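Local coordinates for FACT complex subunit (Chaetomium thermophilum var. thermophilum, PDB 4KHB), which is the dimerisation-domain fragment of Spt16, a subunit of the FACT histone chaperone that probably reorganises nucleosomes during transcription, replication and repair, at residues N50-A55 with R67-L71. Residues are numbered along the deposited sequence; the frame is centred on the assembly and turned at random.
Sequences NTIKNA and RINFL
Thr51 brings its CG2 to the edge of the Phe70 ring, near the ring plane, 3.3 Å from CD1. Ile52 approaches the same ring obliquely, its CG1 3.9 Å from Phe70 CE1, and also meets Ile68 CG2, which lies over one ring face near the rim. This is the tight, buried side, and Phe47 and Ile36 pack against it. Between the two sides run the antiparallel strands of a hairpin in this PH-like domain, interrupted by a classic beta bulge: Lys53 N (2.7 Å) and Asn54 N (3.3 Å) both donate to Asn69 O. Asn69 N returns a bond to Asn54 O, and Leu71 N reaches Thr51 O with an N-H...O angle of 174°. The other side is looser and more polar. With CG between its backbone N and carbonyl carbon (chi1 53°), Asn54 lies alongside Asn69. Its OD1 accepts a hydrogen bond from Asn69 ND2 (2.9 Å), which lies in the Asn54 carbonyl plane. The two amide planes are turned 82° apart. Were Asn54 an alanine, Asn69 ND2 would probably lose this acceptor and its amide would be freer to turn. Nearby, exposed Lys53 rests CB on Leu71 CD2 (3.8 Å) while the rest of its chain runs on away from the strand pair.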
ATOM      1  N   ASN A  50      -6.282  11.061  14.780  1.00 11.78           N
ATOM      2  CA  ASN A  50      -7.458  10.716  15.578  1.00 15.93           C
ATOM      3  C   ASN A  50      -7.796   9.230  15.497  1.00 15.60           C
ATOM      4  O   ASN A  50      -8.723   8.749  16.157  1.00 20.38           O
ATOM      5  CB  ASN A  50      -8.661  11.554  15.133  1.00 15.50           C
ATOM      6  CG  ASN A  50      -8.499  13.027  15.456  1.00 18.42           C
ATOM      7  OD1 ASN A  50      -7.585  13.421  16.180  1.00 28.09           O
ATOM      8  ND2 ASN A  50      -9.392  13.850  14.920  1.00 21.87           N
ATOM      9  N   THR A  51      -7.039   8.518  14.670  1.00 11.62           N
ATOM     10  CA  THR A  51      -7.248   7.102  14.416  1.00 13.20           C
ATOM     11  C   THR A  51      -6.226   6.285  15.216  1.00 12.04           C
ATOM     12  O   THR A  51      -6.383   5.074  15.407  1.00 16.76           O
ATOM     13  CB  THR A  51      -7.158   6.825  12.889  1.00 10.70           C
ATOM     14  OG1 THR A  51      -8.301   6.076  12.457  1.00 21.17           O
ATOM     15  CG2 THR A  51      -5.900   6.067  12.530  1.00  4.99           C
ATOM     16  N   ILE A  52      -5.205   6.973  15.721  1.00 10.84           N
ATOM     17  CA  ILE A  52      -4.054   6.327  16.355  1.00 15.94           C
ATOM     18  C   ILE A  52      -4.124   6.304  17.886  1.00 16.44           C
ATOM     19  O   ILE A  52      -4.437   7.310  18.521  1.00 17.05           O
ATOM     20  CB  ILE A  52      -2.736   7.010  15.905  1.00 13.47           C
ATOM     21  CG1 ILE A  52      -2.452   6.678  14.438  1.00 12.53           C
ATOM     22  CG2 ILE A  52      -1.563   6.567  16.768  1.00 14.83           C
ATOM     23  CD1 ILE A  52      -1.442   7.599  13.783  1.00 23.18           C
ATOM     24  N   LYS A  53      -3.837   5.137  18.462  1.00 14.15           N
ATOM     25  CA  LYS A  53      -3.782   4.955  19.911  1.00 17.18           C
ATOM     26  C   LYS A  53      -2.418   5.364  20.468  1.00 18.91           C
ATOM     27  O   LYS A  53      -2.319   6.311  21.250  1.00 16.02           O
ATOM     28  CB  LYS A  53      -4.079   3.495  20.263  1.00 14.60           C
ATOM     29  CG  LYS A  53      -4.268   3.228  21.748  1.00 24.14           C
ATOM     30  CD  LYS A  53      -4.724   1.800  21.981  1.00 33.84           C
ATOM     31  CE  LYS A  53      -5.395   1.647  23.331  1.00 36.02           C
ATOM     32  NZ  LYS A  53      -4.430   1.184  24.366  1.00 36.50           N
ATOM     33  N   ASN A  54      -1.372   4.645  20.066  1.00 14.89           N
ATOM     34  CA  ASN A  54      -0.010   4.973  20.484  1.00 21.25           C
ATOM     35  C   ASN A  54       1.047   4.486  19.495  1.00 17.74           C
ATOM     36  O   ASN A  54       0.734   3.752  18.553  1.00 18.94           O
ATOM     37  CB  ASN A  54       0.273   4.404  21.881  1.00 21.64           C
ATOM     38  CG  ASN A  54      -0.029   2.917  21.986  1.00 26.00           C
ATOM     39  OD1 ASN A  54       0.461   2.110  21.197  1.00 26.49           O
ATOM     40  ND2 ASN A  54      -0.841   2.551  22.972  1.00 19.96           N
ATOM     41  N   ALA A  55       2.296   4.889  19.719  1.00 18.47           N
ATOM     42  CA  ALA A  55       3.418   4.424  18.906  1.00 19.27           C
ATOM     43  C   ALA A  55       4.607   4.058  19.787  1.00 20.24           C
ATOM     44  O   ALA A  55       4.942   4.787  20.725  1.00 24.81           O
ATOM     45  CB  ALA A  55       3.817   5.487  17.897  1.00 16.09           C
ATOM     46  N   ARG A  67       6.132   0.184  16.151  1.00 18.15           N
ATOM     47  CA  ARG A  67       4.769  -0.330  16.153  1.00 18.33           C
ATOM     48  C   ARG A  67       3.742   0.756  16.426  1.00 13.16           C
ATOM     49  O   ARG A  67       3.782   1.425  17.462  1.00 17.11           O
ATOM     50  CB  ARG A  67       4.600  -1.484  17.142  1.00 17.73           C
ATOM     51  CG  ARG A  67       3.155  -1.702  17.566  1.00 22.43           C
ATOM     52  CD  ARG A  67       2.810  -3.173  17.620  1.00 25.99           C
ATOM     53  NE  ARG A  67       2.709  -3.663  18.990  1.00 42.97           N
ATOM     54  CZ  ARG A  67       1.866  -4.612  19.382  1.00 49.44           C
ATOM     55  NH1 ARG A  67       1.033  -5.164  18.509  1.00 40.94           N
ATOM     56  NH2 ARG A  67       1.846  -5.002  20.649  1.00 52.64           N
ATOM     57  N   ILE A  68       2.832   0.935  15.474  1.00 15.12           N
ATOM     58  CA  ILE A  68       1.744   1.886  15.626  1.00 13.90           C
ATOM     59  C   ILE A  68       0.438   1.147  15.916  1.00 14.61           C
ATOM     60  O   ILE A  68      -0.012   0.331  15.106  1.00 12.66           O
ATOM     61  CB  ILE A  68       1.588   2.747  14.358  1.00 10.77           C
ATOM     62  CG1 ILE A  68       2.882   3.520  14.080  1.00 12.25           C
ATOM     63  CG2 ILE A  68       0.415   3.702  14.502  1.00  8.10           C
ATOM     64  CD1 ILE A  68       3.015   4.020  12.655  1.00 13.38           C
ATOM     65  N   ASN A  69      -0.163   1.425  17.070  1.00 12.42           N
ATOM     66  CA  ASN A  69      -1.458   0.843  17.420  1.00 14.59           C
ATOM     67  C   ASN A  69      -2.597   1.813  17.151  1.00 13.33           C
ATOM     68  O   ASN A  69      -2.502   3.002  17.465  1.00 15.29           O
ATOM     69  CB  ASN A  69      -1.490   0.362  18.877  1.00 14.30           C
ATOM     70  CG  ASN A  69      -0.532  -0.786  19.135  1.00 23.15           C
ATOM     71  OD1 ASN A  69      -0.772  -1.915  18.705  1.00 25.86           O
ATOM     72  ND2 ASN A  69       0.550  -0.508  19.848  1.00 25.44           N
ATOM     73  N   PHE A  70      -3.674   1.304  16.564  1.00 12.45           N
ATOM     74  CA  PHE A  70      -4.796   2.149  16.181  1.00 13.60           C
ATOM     75  C   PHE A  70      -5.979   2.001  17.136  1.00 16.91           C
ATOM     76  O   PHE A  70      -6.080   1.010  17.861  1.00 17.67           O
ATOM     77  CB  PHE A  70      -5.224   1.795  14.759  1.00 13.32           C
ATOM     78  CG  PHE A  70      -4.176   2.086  13.724  1.00 13.02           C
ATOM     79  CD1 PHE A  70      -4.102   3.336  13.137  1.00  8.01           C
ATOM     80  CD2 PHE A  70      -3.268   1.111  13.336  1.00 13.04           C
ATOM     81  CE1 PHE A  70      -3.145   3.617  12.181  1.00  7.84           C
ATOM     82  CE2 PHE A  70      -2.303   1.385  12.380  1.00 13.07           C
ATOM     83  CZ  PHE A  70      -2.242   2.639  11.802  1.00 11.10           C
ATOM     84  N   LEU A  71      -6.878   2.981  17.126  1.00 15.30           N
ATOM     85  CA  LEU A  71      -8.090   2.904  17.934  1.00 16.72           C
ATOM     86  C   LEU A  71      -9.143   2.036  17.254  1.00 15.73           C
ATOM     87  O   LEU A  71      -9.507   2.267  16.098  1.00 15.39           O
ATOM     88  CB  LEU A  71      -8.638   4.305  18.220  1.00 14.70           C
ATOM     89  CG  LEU A  71      -7.706   5.182  19.057  1.00 16.05           C
ATOM     90  CD1 LEU A  71      -8.101   6.648  18.986  1.00 11.81           C
ATOM     91  CD2 LEU A  71      -7.697   4.699  20.495  1.00 16.77           C
TER
HETATM   92  O   HOH W   1     -10.259   4.624  14.690  1.00  9.67           O